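PDB 5UGR: malyl-CoA lyase/beta-methylmalyl-CoA lyase, which is a magnesium-binding TIM-barrel protein of the HpcH/HpaI aldolase/citrate lyase family, with six chains in its assembly. Local coordinates for residues H14-A19 against K35-F40; N58-L63 against V93-R98; N78-H83 against I102-V107; A160-V165 against R223-P228. One frame throughout, in Å; residues are numbered along the deposited sequence.

Interaction 1 of 4, residues H14-A19 against K35-F40; sequences HRSELA and KADVIF
R15 and D37 each hold CG anti to their own carbonyl carbon (chi1 -59° and -67°), and from these positions the two side chains meet at the start of a beta-alpha-beta unit of the TIM barrel, in which helix 25-32 links strands 16-21 and 38-42. Guanidinium and carboxylate lie nearly coplanar. D37 OD2 accepts from R15 NE through its syn lone pair, a salt bridge of 2.8 Å, and from R15 N through its anti lone pair at 2.9 Å. Two bonds on one oxygen should fix the rotation of the carboxylate; its other oxygen, less surely placed, faces K324, the last residue modelled. Next door, S16 OG accepts from D37 N at 2.9 Å and has a second partner in N265.

Beyond this polar end the strands run parallel, pairing E17 with V38, L18 with I39 and A19 with F40. The backbone bonds are V38 N to S16 O, L18 N to V38 O and F40 N to L18 O. L18 CB packs on A36 CB at 3.8 Å. On the side of E17 and V38, V38 CG2 lies over one face of the H14 ring, 3.7 Å from its centroid in a CH-pi contact. H14 NE2 in turn donates to E17 OE2 at 2.8 Å, within its ring plane but from above the carboxylate. F40 has CG between its backbone N and carbonyl carbon (chi1 74°); A19 CA stands over the centre of its ring, and A19 CB touches F40 CZ at 3.4 Å.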
loop_
_atom_site.group_PDB
_atom_site.type_symbol
_atom_site.label_atom_id
_atom_site.label_comp_id
_atom_site.label_asym_id
_atom_site.label_seq_id
_atom_site.Cartn_x
_atom_site.Cartn_y
_atom_site.Cartn_z
ATOM N N HIS A 14 33.905 4.688 -4.727
ATOM C CA HIS A 14 33.291 3.870 -5.765
ATOM C C HIS A 14 33.286 4.594 -7.122
ATOM O O HIS A 14 32.265 4.680 -7.805
ATOM C CB HIS A 14 31.876 3.542 -5.282
ATOM C CG HIS A 14 31.216 2.424 -5.983
ATOM N ND1 HIS A 14 30.197 1.697 -5.394
ATOM C CD2 HIS A 14 31.400 1.892 -7.205
ATOM C CE1 HIS A 14 29.812 0.751 -6.222
ATOM N NE2 HIS A 14 30.509 0.868 -7.332
ATOM N N ARG A 15 34.426 5.133 -7.521
ATOM C CA ARG A 15 34.530 5.833 -8.808
ATOM C C ARG A 15 34.507 4.905 -10.025
ATOM O O ARG A 15 33.967 5.236 -11.089
ATOM C CB ARG A 15 35.802 6.684 -8.839
ATOM C CG ARG A 15 35.918 7.732 -7.760
ATOM C CD ARG A 15 37.313 8.261 -7.642
ATOM N NE ARG A 15 38.271 7.216 -7.363
ATOM C CZ ARG A 15 39.587 7.342 -7.512
ATOM N NH1 ARG A 15 40.143 8.482 -7.917
ATOM N NH2 ARG A 15 40.372 6.327 -7.238
ATOM N N SER A 16 35.180 3.770 -9.865
ATOM C CA SER A 16 35.401 2.791 -10.903
ATOM C C SER A 16 35.021 1.427 -10.398
ATOM O O SER A 16 35.368 1.042 -9.263
ATOM C CB SER A 16 36.878 2.811 -11.347
ATOM O OG SER A 16 37.769 2.676 -10.257
ATOM N N GLU A 17 34.274 0.695 -11.242
ATOM C CA GLU A 17 33.810 -0.661 -10.879
ATOM C C GLU A 17 34.179 -1.580 -12.013
ATOM O O GLU A 17 33.564 -1.533 -13.098
ATOM C CB GLU A 17 32.308 -0.613 -10.620
ATOM C CG GLU A 17 31.657 -1.955 -10.332
ATOM C CD GLU A 17 30.207 -1.856 -9.850
ATOM O OE1 GLU A 17 29.497 -2.912 -9.780
ATOM O OE2 GLU A 17 29.782 -0.715 -9.517
ATOM N N LEU A 18 35.201 -2.425 -11.772
ATOM C CA LEU A 18 35.737 -3.288 -12.831
ATOM C C LEU A 18 35.079 -4.653 -12.774
ATOM O O LEU A 18 35.073 -5.300 -11.723
ATOM C CB LEU A 18 37.245 -3.441 -12.640
ATOM C CG LEU A 18 37.976 -4.373 -13.585
ATOM C CD1 LEU A 18 38.014 -3.761 -14.969
ATOM C CD2 LEU A 18 39.385 -4.634 -13.101
ATOM N N ALA A 19 34.567 -5.090 -13.926
ATOM C CA ALA A 19 33.981 -6.388 -14.124
ATOM C C ALA A 19 35.028 -7.380 -14.582
ATOM O O ALA A 19 35.697 -7.136 -15.581
ATOM C CB ALA A 19 32.918 -6.296 -15.183
ATOM N N LYS A 35 44.014 -0.312 -10.720
ATOM C CA LYS A 35 43.606 0.901 -10.029
ATOM C C LYS A 35 42.096 1.056 -9.816
ATOM O O LYS A 35 41.625 2.113 -9.384
ATOM C CB LYS A 35 44.186 2.117 -10.735
ATOM C CG LYS A 35 45.722 2.183 -10.683
ATOM C CD LYS A 35 46.210 3.382 -11.447
ATOM C CE LYS A 35 47.738 3.334 -11.517
ATOM N NZ LYS A 35 48.231 4.575 -12.187
ATOM N N ALA A 36 41.344 -0.000 -10.029
ATOM C CA ALA A 36 39.886 0.055 -9.793
ATOM C C ALA A 36 39.612 0.197 -8.322
ATOM O O ALA A 36 40.283 -0.410 -7.482
ATOM C CB ALA A 36 39.245 -1.212 -10.281
ATOM N N ASP A 37 38.564 0.962 -8.005
ATOM C CA ASP A 37 38.110 1.091 -6.603
ATOM C C ASP A 37 37.375 -0.142 -6.133
ATOM O O ASP A 37 37.471 -0.547 -4.972
ATOM C CB ASP A 37 37.203 2.292 -6.442
ATOM C CG ASP A 37 37.911 3.664 -6.638
ATOM O OD1 ASP A 37 39.150 3.738 -6.458
ATOM O OD2 ASP A 37 37.183 4.666 -6.873
ATOM N N VAL A 38 36.525 -0.649 -7.019
ATOM C CA VAL A 38 35.633 -1.767 -6.726
ATOM C C VAL A 38 35.836 -2.780 -7.848
ATOM O O VAL A 38 35.931 -2.394 -9.005
ATOM C CB VAL A 38 34.136 -1.290 -6.759
ATOM C CG1 VAL A 38 33.180 -2.441 -6.530
ATOM C CG2 VAL A 38 33.873 -0.192 -5.728
ATOM N N ILE A 39 35.901 -4.059 -7.500
ATOM C CA ILE A 39 35.956 -5.124 -8.497
ATOM C C ILE A 39 34.844 -6.105 -8.221
ATOM O O ILE A 39 34.660 -6.511 -7.065
ATOM C CB ILE A 39 37.330 -5.900 -8.474
ATOM C CG1 ILE A 39 38.435 -4.944 -8.936
ATOM C CG2 ILE A 39 37.246 -7.143 -9.391
ATOM C CD1 ILE A 39 39.837 -5.552 -8.910
ATOM N N PHE A 40 34.104 -6.494 -9.263
ATOM C CA PHE A 40 33.260 -7.663 -9.120
ATOM C C PHE A 40 33.758 -8.799 -9.960
ATOM O O PHE A 40 34.119 -8.622 -11.125
ATOM C CB PHE A 40 31.738 -7.393 -9.323
ATOM C CG PHE A 40 31.269 -7.170 -10.732
ATOM C CD1 PHE A 40 31.012 -8.218 -11.591
ATOM C CD2 PHE A 40 30.887 -5.893 -11.137
ATOM C CE1 PHE A 40 30.470 -7.987 -12.845
ATOM C CE2 PHE A 40 30.332 -5.655 -12.367
ATOM C CZ PHE A 40 30.110 -6.738 -13.234
#

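Interaction 2 of 4, residues N58-L63 against V93-R98; sequences NIIQAL and VEACPR
I60 and L63, one helical turn apart on helix 52-65, meet C96 just where helix 85-95 has run out, and the contact between the segments is made by van der Waals packing. The apolar group centres on the sulfur. C96 SG stands anti to its carbonyl carbon (chi1 -55°), which brings it against the backbone of the first helix, 3.7 Å from I60 CA. The side chain of I60 wraps the same sulfur, with I60 CG1 at 3.9 Å from C96 SG; I60 CG2, also in touch with the sulfur, lies 4.0 Å from A95 CB. L63 comes in from the next turn: L63 CD1 lies 4.0 Å from C96 CB, so the cysteine is met by both aliphatic residues. I92, one turn back on helix 85-95, also touches I60 and L63.

The remaining contact sets carbon against a carbonyl oxygen. R98 CB rests 3.6 Å from L63 O and R98 CG follows at 3.8 Å from that oxygen. With CG anti to the backbone N (chi1 -179°), the arginine sets its first carbons against the outer side of that oxygen, while its guanidinium is engaged elsewhere, in a salt bridge with D100 and in hydrogen bonds to the carbonyl oxygens of G69 and K71.

Just outside the segments a polar tie is added where N64 ND2 bonds to A95 O. Helix 52-65 follows strand 38-42 and helix 85-95 follows strand 72-76, so this is the packing of consecutive helices in the outer layer of a TIM barrel.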
loop_
_atom_site.group_PDB
_atom_site.type_symbol
_atom_site.label_atom_id
_atom_site.label_comp_id
_atom_site.label_asym_id
_atom_site.label_seq_id
_atom_site.Cartn_x
_atom_site.Cartn_y
_atom_site.Cartn_z
ATOM N N ASN A 58 37.139 -21.045 -9.233
ATOM C CA ASN A 58 38.178 -20.072 -9.571
ATOM C C ASN A 58 38.083 -18.861 -8.677
ATOM O O ASN A 58 39.112 -18.354 -8.158
ATOM C CB ASN A 58 38.114 -19.620 -11.018
ATOM C CG ASN A 58 38.379 -20.735 -12.036
ATOM O OD1 ASN A 58 38.971 -21.793 -11.728
ATOM N ND2 ASN A 58 37.983 -20.477 -13.263
ATOM N N ILE A 59 36.839 -18.382 -8.479
ATOM C CA ILE A 59 36.674 -17.211 -7.635
ATOM C C ILE A 59 37.010 -17.414 -6.150
ATOM O O ILE A 59 37.592 -16.569 -5.491
ATOM C CB ILE A 59 35.200 -16.665 -7.831
ATOM C CG1 ILE A 59 35.127 -15.987 -9.207
ATOM C CG2 ILE A 59 34.825 -15.685 -6.714
ATOM C CD1 ILE A 59 33.729 -15.576 -9.661
ATOM N N ILE A 60 36.684 -18.590 -5.638
ATOM C CA ILE A 60 37.051 -18.911 -4.286
ATOM C C ILE A 60 38.588 -18.845 -4.140
ATOM O O ILE A 60 39.124 -18.245 -3.201
ATOM C CB ILE A 60 36.505 -20.296 -3.891
ATOM C CG1 ILE A 60 34.973 -20.208 -3.672
ATOM C CG2 ILE A 60 37.184 -20.771 -2.615
ATOM C CD1 ILE A 60 34.271 -21.536 -3.493
ATOM N N GLN A 61 39.275 -19.451 -5.096
ATOM C CA GLN A 61 40.754 -19.466 -5.068
ATOM C C GLN A 61 41.278 -18.023 -5.180
ATOM O O GLN A 61 42.163 -17.596 -4.391
ATOM C CB GLN A 61 41.316 -20.398 -6.186
ATOM C CG GLN A 61 42.798 -20.147 -6.467
ATOM C CD GLN A 61 43.453 -21.181 -7.344
ATOM O OE1 GLN A 61 44.453 -21.728 -6.959
ATOM N NE2 GLN A 61 42.907 -21.434 -8.541
ATOM N N ALA A 62 40.671 -17.232 -6.108
ATOM C CA ALA A 62 41.165 -15.878 -6.320
ATOM C C ALA A 62 40.931 -14.996 -5.069
ATOM O O ALA A 62 41.845 -14.250 -4.649
ATOM C CB ALA A 62 40.487 -15.248 -7.533
ATOM N N LEU A 63 39.753 -15.085 -4.463
ATOM C CA LEU A 63 39.495 -14.298 -3.284
ATOM C C LEU A 63 40.364 -14.668 -2.101
ATOM O O LEU A 63 40.736 -13.803 -1.308
ATOM C CB LEU A 63 38.009 -14.384 -2.852
ATOM C CG LEU A 63 37.028 -13.623 -3.730
ATOM C CD1 LEU A 63 35.630 -14.097 -3.400
ATOM C CD2 LEU A 63 37.179 -12.150 -3.488
ATOM N N VAL A 93 30.444 -17.428 0.174
ATOM C CA VAL A 93 30.395 -16.755 1.445
ATOM C C VAL A 93 30.981 -17.673 2.543
ATOM O O VAL A 93 31.714 -17.189 3.442
ATOM C CB VAL A 93 28.989 -16.212 1.803
ATOM C CG1 VAL A 93 28.957 -15.548 3.162
ATOM C CG2 VAL A 93 28.507 -15.231 0.728
ATOM N N GLU A 94 30.744 -18.971 2.457
ATOM C CA GLU A 94 31.333 -19.878 3.466
ATOM C C GLU A 94 32.847 -19.831 3.443
ATOM O O GLU A 94 33.465 -19.829 4.503
ATOM C CB GLU A 94 30.828 -21.312 3.272
ATOM C CG GLU A 94 29.428 -21.567 3.801
ATOM C CD GLU A 94 28.983 -23.019 3.686
ATOM O OE1 GLU A 94 29.713 -23.868 3.125
ATOM O OE2 GLU A 94 27.880 -23.306 4.223
ATOM N N ALA A 95 33.426 -19.797 2.229
ATOM C CA ALA A 95 34.879 -20.008 2.047
ATOM C C ALA A 95 35.737 -18.767 2.070
ATOM O O ALA A 95 36.954 -18.892 2.188
ATOM C CB ALA A 95 35.131 -20.784 0.777
ATOM N N CYS A 96 35.119 -17.579 1.913
ATOM C CA CYS A 96 35.911 -16.405 1.512
ATOM C C CYS A 96 35.645 -15.194 2.387
ATOM O O CYS A 96 34.873 -14.293 2.011
ATOM C CB CYS A 96 35.676 -16.065 0.049
ATOM S SG CYS A 96 35.960 -17.378 -1.141
ATOM N N PRO A 97 36.289 -15.117 3.565
ATOM C CA PRO A 97 36.191 -13.919 4.420
ATOM C C PRO A 97 36.558 -12.599 3.688
ATOM O O PRO A 97 36.084 -11.542 4.097
ATOM C CB PRO A 97 37.221 -14.184 5.540
ATOM C CG PRO A 97 37.474 -15.626 5.514
ATOM C CD PRO A 97 37.106 -16.177 4.189
ATOM N N ARG A 98 37.426 -12.643 2.682
ATOM C CA ARG A 98 37.844 -11.431 1.949
ATOM C C ARG A 98 36.707 -10.735 1.225
ATOM O O ARG A 98 36.768 -9.556 0.957
ATOM C CB ARG A 98 39.012 -11.725 1.004
ATOM C CG ARG A 98 39.559 -10.539 0.206
ATOM C CD ARG A 98 40.105 -9.491 1.134
ATOM N NE ARG A 98 40.581 -8.286 0.493
ATOM C CZ ARG A 98 39.763 -7.288 0.114
ATOM N NH1 ARG A 98 38.437 -7.425 0.218
ATOM N NH2 ARG A 98 40.278 -6.176 -0.413
#

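Interaction 3 of 4, residues N78-H83 against I102-V107; sequences NGLDTH and ILIPKV
In the flat carboxylate of D81, D81 OD1 accepts from K106 NZ through its syn lone pair at 2.8 Å, with a weak second bond from K106 NZ to D81 OD2, the two side chains crossing at about a right angle. The other flat group is the peptide joining N78 to G79; P105 CG lies over one face of it, 3.8 Å from N78 C. This packing buries N78 O, which has no hydrogen-bond partner in the model. K106 bends at chi3 (-45°), and its CE passes 4.0 Å from G79 CA before the ammonium arrives at D81. D304 of a third subunit binds the same nitrogen, so two carboxylates probably share its charge.

G79 to T82 form a type I beta turn, with T82 N and T82 OG1 both donating to G79 O. One water bridges the segments, accepting from L80 N and donating to P105 O at 2.8 Å. On the side of helix 110-127, L80 CD1 meets I104 CG2 at 3.8 Å. Backbone N of K106 bonds to E140, a magnesium ligand. The loop after strand 72-76 thus packs on the end of strand 101-104 at the C-terminal rim of the TIM barrel, beside the metal site.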
loop_
_atom_site.group_PDB
_atom_site.type_symbol
_atom_site.label_atom_id
_atom_site.label_comp_id
_atom_site.label_asym_id
_atom_site.label_seq_id
_atom_site.Cartn_x
_atom_site.Cartn_y
_atom_site.Cartn_z
ATOM N N ASN A 78 24.659 -15.374 -9.843
ATOM C CA ASN A 78 23.683 -15.683 -10.871
ATOM C C ASN A 78 22.289 -15.175 -10.507
ATOM O O ASN A 78 21.992 -14.844 -9.332
ATOM C CB ASN A 78 23.724 -17.180 -11.186
ATOM C CG ASN A 78 24.843 -17.489 -12.144
ATOM O OD1 ASN A 78 24.735 -17.232 -13.376
ATOM N ND2 ASN A 78 25.973 -17.953 -11.599
ATOM N N GLY A 79 21.437 -15.145 -11.509
ATOM C CA GLY A 79 20.066 -14.647 -11.314
ATOM C C GLY A 79 19.229 -15.531 -10.395
ATOM O O GLY A 79 19.442 -16.745 -10.272
ATOM N N LEU A 80 18.313 -14.901 -9.674
ATOM C CA LEU A 80 17.442 -15.616 -8.736
ATOM C C LEU A 80 16.555 -16.635 -9.436
ATOM O O LEU A 80 15.998 -17.522 -8.795
ATOM C CB LEU A 80 16.581 -14.646 -7.897
ATOM C CG LEU A 80 17.280 -14.053 -6.641
ATOM C CD1 LEU A 80 18.394 -13.092 -7.059
ATOM C CD2 LEU A 80 16.253 -13.314 -5.778
ATOM N N ASP A 81 16.366 -16.415 -10.731
ATOM C CA ASP A 81 15.593 -17.295 -11.605
ATOM C C ASP A 81 16.379 -18.499 -12.105
ATOM O O ASP A 81 15.824 -19.279 -12.910
ATOM C CB ASP A 81 15.050 -16.506 -12.834
ATOM C CG ASP A 81 16.154 -15.834 -13.647
ATOM O OD1 ASP A 81 17.155 -15.331 -13.056
ATOM O OD2 ASP A 81 16.069 -15.794 -14.891
ATOM N N THR A 82 17.601 -18.651 -11.652
ATOM C CA THR A 82 18.507 -19.694 -12.127
ATOM C C THR A 82 19.021 -20.568 -10.988
ATOM O O THR A 82 19.241 -20.116 -9.884
ATOM C CB THR A 82 19.688 -19.136 -12.972
ATOM O OG1 THR A 82 20.675 -18.487 -12.154
ATOM C CG2 THR A 82 19.206 -18.185 -14.008
ATOM N N HIS A 83 19.371 -21.808 -11.334
ATOM C CA HIS A 83 19.709 -22.782 -10.267
ATOM C C HIS A 83 21.109 -22.575 -9.684
ATOM O O HIS A 83 21.416 -23.061 -8.620
ATOM C CB HIS A 83 19.544 -24.236 -10.747
ATOM C CG HIS A 83 20.515 -24.671 -11.799
ATOM N ND1 HIS A 83 21.726 -25.268 -11.503
ATOM C CD2 HIS A 83 20.446 -24.616 -13.140
ATOM C CE1 HIS A 83 22.337 -25.593 -12.635
ATOM N NE2 HIS A 83 21.589 -25.202 -13.639
ATOM N N ILE A 102 28.050 -8.411 -2.286
ATOM C CA ILE A 102 27.398 -9.202 -3.340
ATOM C C ILE A 102 26.596 -8.257 -4.248
ATOM O O ILE A 102 25.880 -7.373 -3.725
ATOM C CB ILE A 102 26.460 -10.263 -2.720
ATOM C CG1 ILE A 102 27.289 -11.348 -2.015
ATOM C CG2 ILE A 102 25.551 -10.880 -3.775
ATOM C CD1 ILE A 102 26.501 -12.327 -1.173
ATOM N N LEU A 103 26.822 -8.402 -5.542
ATOM C CA LEU A 103 26.091 -7.703 -6.599
ATOM C C LEU A 103 24.987 -8.673 -7.087
ATOM O O LEU A 103 25.262 -9.752 -7.631
ATOM C CB LEU A 103 27.016 -7.260 -7.731
ATOM C CG LEU A 103 26.386 -6.744 -9.014
ATOM C CD1 LEU A 103 25.385 -5.624 -8.719
ATOM C CD2 LEU A 103 27.475 -6.252 -9.951
ATOM N N ILE A 104 23.734 -8.272 -6.836
ATOM C CA ILE A 104 22.574 -9.090 -7.129
ATOM C C ILE A 104 22.047 -8.597 -8.498
ATOM O O ILE A 104 21.691 -7.419 -8.640
ATOM C CB ILE A 104 21.452 -8.949 -6.101
ATOM C CG1 ILE A 104 21.959 -9.178 -4.679
ATOM C CG2 ILE A 104 20.312 -9.908 -6.418
ATOM C CD1 ILE A 104 20.967 -8.783 -3.591
ATOM N N PRO A 105 21.982 -9.466 -9.509
ATOM C CA PRO A 105 21.559 -9.075 -10.850
ATOM C C PRO A 105 20.036 -9.077 -11.036
ATOM O O PRO A 105 19.303 -9.776 -10.299
ATOM C CB PRO A 105 22.225 -10.148 -11.741
ATOM C CG PRO A 105 22.103 -11.382 -10.877
ATOM C CD PRO A 105 22.391 -10.897 -9.481
ATOM N N LYS A 106 19.604 -8.251 -12.004
ATOM C CA LYS A 106 18.239 -8.362 -12.512
ATOM C C LYS A 106 17.183 -8.152 -11.453
ATOM O O LYS A 106 16.112 -8.731 -11.475
ATOM C CB LYS A 106 17.990 -9.661 -13.275
ATOM C CG LYS A 106 19.021 -9.963 -14.326
ATOM C CD LYS A 106 18.782 -11.251 -15.059
ATOM C CE LYS A 106 18.423 -12.459 -14.189
ATOM N NZ LYS A 106 18.416 -13.735 -15.008
ATOM N N VAL A 107 17.479 -7.309 -10.464
ATOM C CA VAL A 107 16.538 -7.212 -9.323
ATOM C C VAL A 107 15.215 -6.576 -9.797
ATOM O O VAL A 107 15.209 -5.574 -10.519
ATOM C CB VAL A 107 17.142 -6.393 -8.151
ATOM C CG1 VAL A 107 16.142 -6.171 -7.013
ATOM C CG2 VAL A 107 18.377 -7.117 -7.628
HETATM O O HOH W 1 17.771 -12.163 -10.443
#

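Interaction 4 of 4, residues A160-V165 against R223-P228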
loop_
_atom_site.group_PDB
_atom_site.type_symbol
_atom_site.label_atom_id
_atom_site.label_comp_id
_atom_site.label_asym_id
_atom_site.label_seq_id
_atom_site.Cartn_x
_atom_site.Cartn_y
_atom_site.Cartn_z
ATOM N N ALA A 160 24.192 0.451 -2.806
ATOM C CA ALA A 160 24.464 1.007 -4.146
ATOM C C ALA A 160 23.548 0.344 -5.158
ATOM O O ALA A 160 23.131 -0.805 -4.964
ATOM C CB ALA A 160 25.911 0.738 -4.521
ATOM N N MET A 161 23.276 1.072 -6.244
ATOM C CA MET A 161 22.558 0.522 -7.395
ATOM C C MET A 161 23.369 0.848 -8.642
ATOM O O MET A 161 23.847 1.992 -8.781
ATOM C CB MET A 161 21.140 1.117 -7.548
ATOM C CG MET A 161 20.331 1.260 -6.275
ATOM S SD MET A 161 18.633 1.890 -6.516
ATOM C CE MET A 161 17.864 0.415 -5.907
ATOM N N SER A 162 23.498 -0.165 -9.524
ATOM C CA SER A 162 24.106 0.052 -10.821
ATOM C C SER A 162 23.039 0.014 -11.913
ATOM O O SER A 162 22.189 -0.873 -11.884
ATOM C CB SER A 162 25.139 -1.020 -11.146
ATOM O OG SER A 162 26.373 -0.845 -10.434
ATOM N N PHE A 163 23.139 0.972 -12.871
ATOM C CA PHE A 163 22.274 1.009 -14.042
ATOM C C PHE A 163 22.867 0.138 -15.117
ATOM O O PHE A 163 23.836 0.512 -15.783
ATOM C CB PHE A 163 22.051 2.422 -14.481
ATOM C CG PHE A 163 21.305 2.539 -15.754
ATOM C CD1 PHE A 163 20.102 1.883 -15.905
ATOM C CD2 PHE A 163 21.858 3.225 -16.854
ATOM C CE1 PHE A 163 19.426 1.952 -17.129
ATOM C CE2 PHE A 163 21.158 3.316 -18.058
ATOM C CZ PHE A 163 19.979 2.659 -18.196
ATOM N N GLY A 164 22.250 -1.039 -15.322
ATOM C CA GLY A 164 22.714 -1.985 -16.342
ATOM C C GLY A 164 22.161 -1.639 -17.696
ATOM O O GLY A 164 21.164 -2.225 -18.152
ATOM N N VAL A 165 22.799 -0.689 -18.361
ATOM C CA VAL A 165 22.243 -0.083 -19.577
ATOM C C VAL A 165 21.947 -1.066 -20.702
ATOM O O VAL A 165 20.936 -0.921 -21.388
ATOM C CB VAL A 165 23.097 1.132 -20.035
ATOM C CG1 VAL A 165 24.492 0.681 -20.458
ATOM C CG2 VAL A 165 22.381 1.898 -21.156
ATOM N N ARG A 223 24.604 4.710 -3.160
ATOM C CA ARG A 223 25.475 5.195 -4.237
ATOM C C ARG A 223 24.841 4.904 -5.604
ATOM O O ARG A 223 24.600 3.730 -5.883
ATOM C CB ARG A 223 26.849 4.531 -4.152
ATOM C CG ARG A 223 27.574 4.675 -2.828
ATOM C CD ARG A 223 28.969 4.093 -2.892
ATOM N NE ARG A 223 29.049 2.656 -2.948
ATOM C CZ ARG A 223 29.019 1.844 -1.879
ATOM N NH1 ARG A 223 29.193 0.511 -2.061
ATOM N NH2 ARG A 223 28.787 2.331 -0.657
ATOM N N PRO A 224 24.647 5.931 -6.456
ATOM C CA PRO A 224 24.198 5.676 -7.822
ATOM C C PRO A 224 25.411 5.489 -8.744
ATOM O O PRO A 224 26.254 6.405 -8.871
ATOM C CB PRO A 224 23.448 6.961 -8.183
ATOM C CG PRO A 224 23.831 8.014 -7.196
ATOM C CD PRO A 224 24.704 7.385 -6.151
ATOM N N ILE A 225 25.422 4.322 -9.416
ATOM C CA ILE A 225 26.552 3.902 -10.252
ATOM C C ILE A 225 26.042 3.649 -11.658
ATOM O O ILE A 225 25.017 2.970 -11.862
ATOM C CB ILE A 225 27.226 2.604 -9.702
ATOM C CG1 ILE A 225 27.547 2.755 -8.208
ATOM C CG2 ILE A 225 28.449 2.281 -10.533
ATOM C CD1 ILE A 225 28.510 3.838 -7.847
ATOM N N ASP A 226 26.774 4.170 -12.661
ATOM C CA ASP A 226 26.404 3.949 -14.059
ATOM C C ASP A 226 27.079 2.687 -14.555
ATOM O O ASP A 226 28.213 2.379 -14.151
ATOM C CB ASP A 226 26.855 5.166 -14.887
ATOM C CG ASP A 226 26.256 5.215 -16.278
ATOM O OD1 ASP A 226 25.139 4.662 -16.479
ATOM O OD2 ASP A 226 26.975 5.745 -17.176
ATOM N N GLY A 227 26.426 1.986 -15.471
ATOM C CA GLY A 227 26.875 0.690 -15.945
ATOM C C GLY A 227 27.885 0.742 -17.118
ATOM O O GLY A 227 28.616 1.732 -17.279
ATOM N N PRO A 228 27.907 -0.307 -17.922
ATOM C CA PRO A 228 28.968 -0.485 -18.902
ATOM C C PRO A 228 28.811 0.398 -20.128
ATOM O O PRO A 228 27.684 0.767 -20.489
ATOM C CB PRO A 228 28.838 -1.966 -19.277
ATOM C CG PRO A 228 27.364 -2.254 -19.071
ATOM C CD PRO A 228 26.965 -1.447 -17.871
#
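R223 starts out against A160: R223 CB lies 3.9 Å from A160 CB, its pair across the sheet. The chain then bends at chi3 (-72°), which brings NE back toward the same methyl, R223 NE standing 4.0 Å from A160 CB and NH1 scarcely farther. The polar tip is held from outside, NE probably by H14 ND1 and NH1 by a salt bridge to E159.

From this end the strands run on in parallel. M161 N donates to R223 O, I225 N to M161 O and F163 N to I225 O. S162 OG touches I225 CB at 3.6 Å on the same face as A160, and finds its polar partners in E136 and W254. On the other face F163 and D226 lie side by side, ring and carboxylate only 7° apart, with D226 OD1 at the ring edge 3.6 Å from F163 CD2. K253 and Q210 hold that carboxylate. V165 CA lies above one face of the F163 ring, toward its rim.

Past the strands, G227 CA approaches F163 O at 3.0 Å in a CA-H...O contact, and V165 CG1 presses on P228 O at 3.2 Å. G164, the N-cap of helix 165-172, makes an inverse gamma turn here. The pair is the sixth and seventh strands of the TIM barrel, parallel neighbours although 57 residues lie between the two segments.

Overall arrangement
Interactions 1, 3 and 4 all reach the closed eight-stranded sheet, while interaction 2 sits in the helices outside it. Interactions 1 and 4, with centres about 12 Å apart, meet inside the barrel: H14 ND1 probably bonds to R223 NE at 2.9 Å, and E17 OE2 packs 3.4 Å from I225 CG2. Interaction 1 also touches interaction 3, where F40 CD2 lies 3.6 Å from L103 CD2. Interaction 2 joins interaction 3 through V93 CG2 and I102 CD1, 4.0 Å apart. D45, E140 and D167 bind magnesium; the side chain of K106 in interaction 3 is about 5 Å from a magnesium ion; those of F40 and P228 are each about 8 Å from one.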